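Hypothetical sugar ABC-transporter sugar binding protein (Arthrobacter globiformis, PDB 7BVT) binds cyclic alpha-maltosyl-1,6-maltose as the substrate-binding protein of what is probably a sugar ABC transporter. Local coordinates at residues Y144-K148 against T149-E153; Y245-W248 against G249-E252. All blocks are in the same frame, centred on the assembly; numbering follows the deposited sequence.

Contact 1 (Y144-K148 against T149-E153); sequences YMYNK and TLFAE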
ATOM      1  N   TYR A 144      -2.452 -10.192  -7.260  1.00 16.09           N
ATOM      2  CA  TYR A 144      -1.951 -11.564  -7.506  1.00 16.23           C
ATOM      3  C   TYR A 144      -1.189 -11.562  -8.817  1.00 17.07           C
ATOM      4  O   TYR A 144      -1.739 -11.164  -9.822  1.00 18.30           O
ATOM      5  CB  TYR A 144      -3.144 -12.526  -7.537  1.00 16.91           C
ATOM      6  CG  TYR A 144      -2.791 -13.959  -7.830  1.00 16.26           C
ATOM      7  CD1 TYR A 144      -2.343 -14.779  -6.819  1.00 18.13           C
ATOM      8  CD2 TYR A 144      -2.891 -14.488  -9.102  1.00 17.36           C
ATOM      9  CE1 TYR A 144      -1.995 -16.114  -7.044  1.00 17.66           C
ATOM     10  CE2 TYR A 144      -2.529 -15.802  -9.349  1.00 16.63           C
ATOM     11  CZ  TYR A 144      -2.049 -16.598  -8.336  1.00 17.64           C
ATOM     12  OH  TYR A 144      -1.766 -17.906  -8.592  1.00 18.79           O
ATOM     13  N   MET A 145       0.041 -12.019  -8.768  1.00 17.27           N
ATOM     14  CA  MET A 145       0.863 -12.189 -10.005  1.00 18.06           C
ATOM     15  C   MET A 145       1.228 -13.655 -10.137  1.00 17.83           C
ATOM     16  O   MET A 145       1.401 -14.345  -9.146  1.00 17.97           O
ATOM     17  CB  MET A 145       2.145 -11.378  -9.951  1.00 20.79           C
ATOM     18  CG  MET A 145       2.009  -9.967 -10.286  1.00 27.21           C
ATOM     19  SD  MET A 145       3.687  -9.307 -10.661  1.00 28.15           S
ATOM     20  CE  MET A 145       3.154  -7.667 -11.154  1.00 33.47           C
ATOM     21  N   TYR A 146       1.311 -14.131 -11.370  1.00 18.39           N
ATOM     22  CA  TYR A 146       1.615 -15.541 -11.601  1.00 18.20           C
ATOM     23  C   TYR A 146       2.441 -15.687 -12.863  1.00 19.17           C
ATOM     24  O   TYR A 146       2.411 -14.819 -13.747  1.00 20.99           O
ATOM     25  CB  TYR A 146       0.326 -16.350 -11.657  1.00 18.80           C
ATOM     26  CG  TYR A 146      -0.538 -16.123 -12.858  1.00 18.81           C
ATOM     27  CD1 TYR A 146      -1.387 -15.034 -12.979  1.00 19.63           C
ATOM     28  CD2 TYR A 146      -0.547 -17.065 -13.894  1.00 18.89           C
ATOM     29  CE1 TYR A 146      -2.188 -14.845 -14.101  1.00 20.17           C
ATOM     30  CE2 TYR A 146      -1.394 -16.919 -14.970  1.00 19.97           C
ATOM     31  CZ  TYR A 146      -2.186 -15.790 -15.111  1.00 21.10           C
ATOM     32  OH  TYR A 146      -2.998 -15.652 -16.227  1.00 23.56           O
ATOM     33  N   ASN A 147       3.060 -16.850 -12.952  1.00 18.12           N
ATOM     34  CA  ASN A 147       3.967 -17.198 -14.075  1.00 19.90           C
ATOM     35  C   ASN A 147       3.173 -18.055 -15.062  1.00 21.66           C
ATOM     36  O   ASN A 147       2.856 -19.211 -14.735  1.00 20.37           O
ATOM     37  CB  ASN A 147       5.185 -17.899 -13.530  1.00 17.85           C
ATOM     38  CG  ASN A 147       6.200 -18.336 -14.572  1.00 19.93           C
ATOM     39  OD1 ASN A 147       5.822 -18.608 -15.704  1.00 21.89           O
ATOM     40  ND2 ASN A 147       7.446 -18.383 -14.160  1.00 19.80           N
ATOM     41  N   LYS A 148       2.882 -17.511 -16.243  1.00 19.96           N
ATOM     42  CA  LYS A 148       1.998 -18.217 -17.183  1.00 21.28           C
ATOM     43  C   LYS A 148       2.722 -19.466 -17.698  1.00 18.98           C
ATOM     44  O   LYS A 148       2.052 -20.494 -17.928  1.00 19.11           O
ATOM     45  CB  LYS A 148       1.607 -17.296 -18.343  1.00 22.32           C
ATOM     46  CG  LYS A 148       0.851 -16.038 -17.956  1.00 23.73           C
ATOM     47  CD  LYS A 148       0.094 -15.469 -19.174  1.00 26.34           C
ATOM     48  CE  LYS A 148      -0.448 -14.073 -18.927  1.00 30.88           C
ATOM     49  NZ  LYS A 148      -1.177 -13.588 -20.119  1.00 32.93           N
ATOM     50  N   THR A 149       4.034 -19.393 -17.925  1.00 20.66           N
ATOM     51  CA  THR A 149       4.779 -20.543 -18.506  1.00 20.26           C
ATOM     52  C   THR A 149       4.732 -21.710 -17.510  1.00 22.50           C
ATOM     53  O   THR A 149       4.429 -22.869 -17.914  1.00 21.05           O
ATOM     54  CB  THR A 149       6.228 -20.186 -18.821  1.00 23.43           C
ATOM     55  OG1 THR A 149       6.055 -19.092 -19.742  1.00 22.80           O
ATOM     56  CG2 THR A 149       6.998 -21.388 -19.358  1.00 21.62           C
ATOM     57  N   LEU A 150       4.970 -21.422 -16.227  1.00 20.43           N
ATOM     58  CA  LEU A 150       4.955 -22.491 -15.197  1.00 22.14           C
ATOM     59  C   LEU A 150       3.538 -23.043 -15.013  1.00 20.50           C
ATOM     60  O   LEU A 150       3.390 -24.265 -14.852  1.00 19.44           O
ATOM     61  CB  LEU A 150       5.509 -21.943 -13.888  1.00 19.21           C
ATOM     62  CG  LEU A 150       5.644 -22.989 -12.778  1.00 21.81           C
ATOM     63  CD1 LEU A 150       6.428 -24.183 -13.267  1.00 27.85           C
ATOM     64  CD2 LEU A 150       6.326 -22.403 -11.573  1.00 21.56           C
ATOM     65  N   PHE A 151       2.509 -22.190 -14.957  1.00 20.00           N
ATOM     66  CA  PHE A 151       1.093 -22.626 -14.946  1.00 19.51           C
ATOM     67  C   PHE A 151       0.830 -23.588 -16.104  1.00 21.18           C
ATOM     68  O   PHE A 151       0.285 -24.645 -15.910  1.00 19.91           O
ATOM     69  CB  PHE A 151       0.122 -21.475 -15.117  1.00 18.74           C
ATOM     70  CG  PHE A 151      -0.413 -20.872 -13.838  1.00 17.70           C
ATOM     71  CD1 PHE A 151       0.428 -20.484 -12.809  1.00 18.45           C
ATOM     72  CD2 PHE A 151      -1.766 -20.685 -13.730  1.00 19.50           C
ATOM     73  CE1 PHE A 151      -0.122 -19.994 -11.621  1.00 20.59           C
ATOM     74  CE2 PHE A 151      -2.293 -20.102 -12.580  1.00 22.68           C
ATOM     75  CZ  PHE A 151      -1.451 -19.756 -11.556  1.00 21.58           C
ATOM     76  N   ALA A 152       1.296 -23.239 -17.298  1.00 21.07           N
ATOM     77  CA  ALA A 152       1.026 -24.069 -18.493  1.00 21.43           C
ATOM     78  C   ALA A 152       1.779 -25.397 -18.363  1.00 20.49           C
ATOM     79  O   ALA A 152       1.180 -26.437 -18.710  1.00 21.12           O
ATOM     80  CB  ALA A 152       1.396 -23.266 -19.728  1.00 20.85           C
ATOM     81  N   GLU A 153       3.016 -25.373 -17.888  1.00 20.08           N
ATOM     82  CA  GLU A 153       3.850 -26.578 -17.673  1.00 19.54           C
ATOM     83  C   GLU A 153       3.142 -27.529 -16.712  1.00 24.82           C
ATOM     84  O   GLU A 153       3.254 -28.753 -16.892  1.00 24.42           O
ATOM     85  CB  GLU A 153       5.220 -26.245 -17.127  1.00 24.07           C
ATOM     86  CG  GLU A 153       6.205 -27.405 -17.299  1.00 28.69           C
ATOM     87  CD  GLU A 153       7.661 -27.110 -16.938  1.00 33.46           C
ATOM     88  OE1 GLU A 153       7.987 -25.949 -16.620  1.00 32.69           O
ATOM     89  OE2 GLU A 153       8.476 -28.079 -16.970  1.00 42.62           O
TER
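N147 is the N-cap where strand 140-147 passes directly into helix 148-153, and its side chain bonds to L150 in the first turn. OD1 of N147 accepts from L150 N at 3.0 Å. The N-H points almost straight at the oxygen, at 168°. It reaches OD1 from above the amide plane, 63° out of it. The first torsion of N147 sets CG anti to the backbone N, which carries the amide over the start of the helix. The backbone oxygen of N147 is used as well: F151 N donates to N147 O at 3.0 Å. One residue further on, A152 N donates to K148 O at 2.9 Å, a normal helical bond. N147 thus takes the N-H of L150 with its side chain, and that of F151, the first i to i+4 bond of the helix, with its main chain.

The strand belongs to the mixed sheet of a bacterial solute-binding protein fold, and the helix leaves from its end. Here F151 reaches back along the strand it has just left. CD2 of Y146 sits 3.5 Å above the plane of the F151 ring, over its centre. The two rings are oblique, with planes at 45°. Their centroids are 4.6 Å apart. CG of Y146 stands between its backbone N and carbonyl carbon, and this rotation lays the phenol beside the F151 ring. Y144 OH meets the same phenyl ring at its edge, in plane, 3.5 Å from F151 CZ. The other groups are held from outside: Y146 OH bonds to P158 O, and K148 NZ makes a salt bridge with E159. I175 of helix 165-179 touches both F151 and L150.

Contact 2 (Y245-W248 against G249-E252); sequences YAKW and GEFE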
ATOM      1  N   TYR A 245       7.698 -22.273   4.062  1.00 24.58           N
ATOM      2  CA  TYR A 245       8.171 -21.290   5.061  1.00 24.44           C
ATOM      3  C   TYR A 245       9.550 -20.771   4.689  1.00 25.55           C
ATOM      4  O   TYR A 245      10.417 -21.555   4.226  1.00 27.31           O
ATOM      5  CB  TYR A 245       8.196 -21.905   6.462  1.00 26.39           C
ATOM      6  CG  TYR A 245       8.839 -20.975   7.464  1.00 28.70           C
ATOM      7  CD1 TYR A 245       8.270 -19.748   7.749  1.00 27.90           C
ATOM      8  CD2 TYR A 245      10.028 -21.304   8.098  1.00 29.64           C
ATOM      9  CE1 TYR A 245       8.844 -18.888   8.677  1.00 27.76           C
ATOM     10  CE2 TYR A 245      10.634 -20.441   9.000  1.00 30.22           C
ATOM     11  CZ  TYR A 245      10.027 -19.242   9.314  1.00 34.52           C
ATOM     12  OH  TYR A 245      10.640 -18.392  10.201  1.00 29.41           O
ATOM     13  N   ALA A 246       9.756 -19.468   4.869  1.00 28.22           N
ATOM     14  CA  ALA A 246      11.056 -18.779   4.662  1.00 27.98           C
ATOM     15  C   ALA A 246      11.582 -19.007   3.235  1.00 29.06           C
ATOM     16  O   ALA A 246      12.818 -19.180   3.033  1.00 32.70           O
ATOM     17  CB  ALA A 246      12.035 -19.234   5.731  1.00 31.71           C
ATOM     18  N   LYS A 247      10.715 -18.926   2.239  1.00 27.45           N
ATOM     19  CA  LYS A 247      11.064 -19.127   0.807  1.00 27.92           C
ATOM     20  C   LYS A 247      10.458 -18.013  -0.041  1.00 25.53           C
ATOM     21  O   LYS A 247      10.175 -18.247  -1.209  1.00 26.24           O
ATOM     22  CB  LYS A 247      10.563 -20.491   0.320  1.00 31.79           C
ATOM     23  CG  LYS A 247      11.359 -21.687   0.839  1.00 41.39           C
ATOM     24  CD  LYS A 247      12.845 -21.603   0.585  1.00 44.45           C
ATOM     25  CE  LYS A 247      13.185 -21.426  -0.874  1.00 47.32           C
ATOM     26  NZ  LYS A 247      14.624 -21.699  -1.124  1.00 56.19           N
ATOM     27  N   TRP A 248      10.284 -16.822   0.511  1.00 26.44           N
ATOM     28  CA  TRP A 248       9.825 -15.669  -0.308  1.00 26.01           C
ATOM     29  C   TRP A 248      10.801 -15.465  -1.468  1.00 27.42           C
ATOM     30  O   TRP A 248      12.008 -15.552  -1.234  1.00 28.44           O
ATOM     31  CB  TRP A 248       9.683 -14.390   0.526  1.00 28.00           C
ATOM     32  CG  TRP A 248       9.286 -13.231  -0.338  1.00 24.76           C
ATOM     33  CD1 TRP A 248      10.078 -12.238  -0.847  1.00 26.39           C
ATOM     34  CD2 TRP A 248       7.987 -13.019  -0.900  1.00 23.80           C
ATOM     35  NE1 TRP A 248       9.353 -11.400  -1.666  1.00 25.75           N
ATOM     36  CE2 TRP A 248       8.064 -11.883  -1.735  1.00 25.18           C
ATOM     37  CE3 TRP A 248       6.764 -13.678  -0.777  1.00 23.92           C
ATOM     38  CZ2 TRP A 248       6.943 -11.372  -2.399  1.00 24.96           C
ATOM     39  CZ3 TRP A 248       5.672 -13.202  -1.471  1.00 26.22           C
ATOM     40  CH2 TRP A 248       5.753 -12.047  -2.246  1.00 23.22           C
ATOM     41  N   GLY A 249      10.318 -15.163  -2.663  1.00 24.99           N
ATOM     42  CA  GLY A 249      11.166 -14.678  -3.771  1.00 25.79           C
ATOM     43  C   GLY A 249      11.384 -15.762  -4.806  1.00 26.85           C
ATOM     44  O   GLY A 249      11.914 -15.435  -5.900  1.00 26.25           O
ATOM     45  N   GLU A 250      10.928 -16.989  -4.548  1.00 26.57           N
ATOM     46  CA  GLU A 250      10.970 -18.058  -5.594  1.00 24.13           C
ATOM     47  C   GLU A 250      10.215 -17.639  -6.863  1.00 27.17           C
ATOM     48  O   GLU A 250      10.662 -17.931  -8.008  1.00 26.53           O
ATOM     49  CB  GLU A 250      10.462 -19.379  -5.046  1.00 25.05           C
ATOM     50  CG  GLU A 250      11.337 -19.950  -3.983  1.00 27.22           C
ATOM     51  CD  GLU A 250      12.815 -20.039  -4.343  1.00 31.54           C
ATOM     52  OE1 GLU A 250      13.131 -20.737  -5.341  1.00 32.17           O
ATOM     53  OE2 GLU A 250      13.633 -19.398  -3.629  1.00 33.03           O
ATOM     54  N   PHE A 251       9.065 -16.985  -6.705  1.00 23.65           N
ATOM     55  CA  PHE A 251       8.222 -16.542  -7.830  1.00 24.20           C
ATOM     56  C   PHE A 251       9.029 -15.539  -8.650  1.00 24.27           C
ATOM     57  O   PHE A 251       9.070 -15.654  -9.885  1.00 25.91           O
ATOM     58  CB  PHE A 251       6.937 -15.885  -7.305  1.00 22.19           C
ATOM     59  CG  PHE A 251       6.189 -15.167  -8.384  1.00 20.11           C
ATOM     60  CD1 PHE A 251       5.669 -15.828  -9.483  1.00 18.01           C
ATOM     61  CD2 PHE A 251       6.063 -13.787  -8.341  1.00 19.27           C
ATOM     62  CE1 PHE A 251       5.000 -15.137 -10.477  1.00 19.96           C
ATOM     63  CE2 PHE A 251       5.476 -13.101  -9.371  1.00 19.67           C
ATOM     64  CZ  PHE A 251       4.937 -13.770 -10.440  1.00 21.36           C
ATOM     65  N   GLU A 252       9.633 -14.574  -7.964  1.00 23.90           N
ATOM     66  CA  GLU A 252      10.332 -13.453  -8.632  1.00 25.83           C
ATOM     67  C   GLU A 252      11.552 -13.981  -9.421  1.00 27.78           C
ATOM     68  O   GLU A 252      11.836 -13.410 -10.472  1.00 27.98           O
ATOM     69  CB  GLU A 252      10.733 -12.408  -7.604  1.00 29.17           C
ATOM     70  CG  GLU A 252       9.496 -11.667  -7.099  1.00 29.24           C
ATOM     71  CD  GLU A 252       9.719 -10.746  -5.927  1.00 32.51           C
ATOM     72  OE1 GLU A 252      10.866 -10.456  -5.599  1.00 34.91           O
ATOM     73  OE2 GLU A 252       8.728 -10.341  -5.332  1.00 28.34           O
TER
HETATM   74  O   HOH W   1      13.550 -17.751  -1.608  1.00 39.12           O
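The backbone of K247-E250 makes a type II beta turn, with W248 and G249 at its two central positions. G249 has a positive phi of 105°, as is usual at the third position of such a turn. The turn lies in the loop between helix 225-239 and strand 258-262 of this solute-binding protein.

W248 has its CG anti to the backbone N, which folds the indole back over the next residue. CA of G249 lies over the face of the five-membered ring, 4.2 Å from its centroid and 18° off the ring normal, a CH-pi contact. G249 N is over the same ring system, and it donates to D185 OD2 outside the turn. The carboxylate of E252 comes to the indole with its plane nearly perpendicular, at 89°. Its OE2 lies 3.6 Å from W248 CZ2. Y187, a ligand-pocket residue, meets the indole with the ring planes inclined to each other. The side chain of W248 is about 5 Å from a bound glucose unit, so this loop lies close to the sugar site.

At the two ends of the turn, K247 and E250 form a salt bridge, K247 NZ to E250 OE2 at 3.5 Å. Both chains are bent, and they cross obliquely where CE and NZ of K247 reach OE2 of E250. A water donates to E250 OE2 at 2.6 Å and also donates to W248 O at 2.7 Å, tying the glutamate to the central peptide.

Contact 1 comes first along the chain and contact 2 follows about a hundred residues later, both in the solute-binding protein fold. Their centres are about 15 Å apart, on the same side of the chain's centre. They meet through F251. Its CE1 lies 3.5 Å from Y146 C, and its CZ lies 3.7 Å from M145 CB. The loop of contact 2 leads into strand 258-262, which pairs antiparallel with strand 140-147, the strand of contact 1. Contact 2 borders the sugar site, while the side chain of Y144 in contact 1 is about 12 Å from a bound glucose. The pocket-side loop therefore packs on a strand of the sheet.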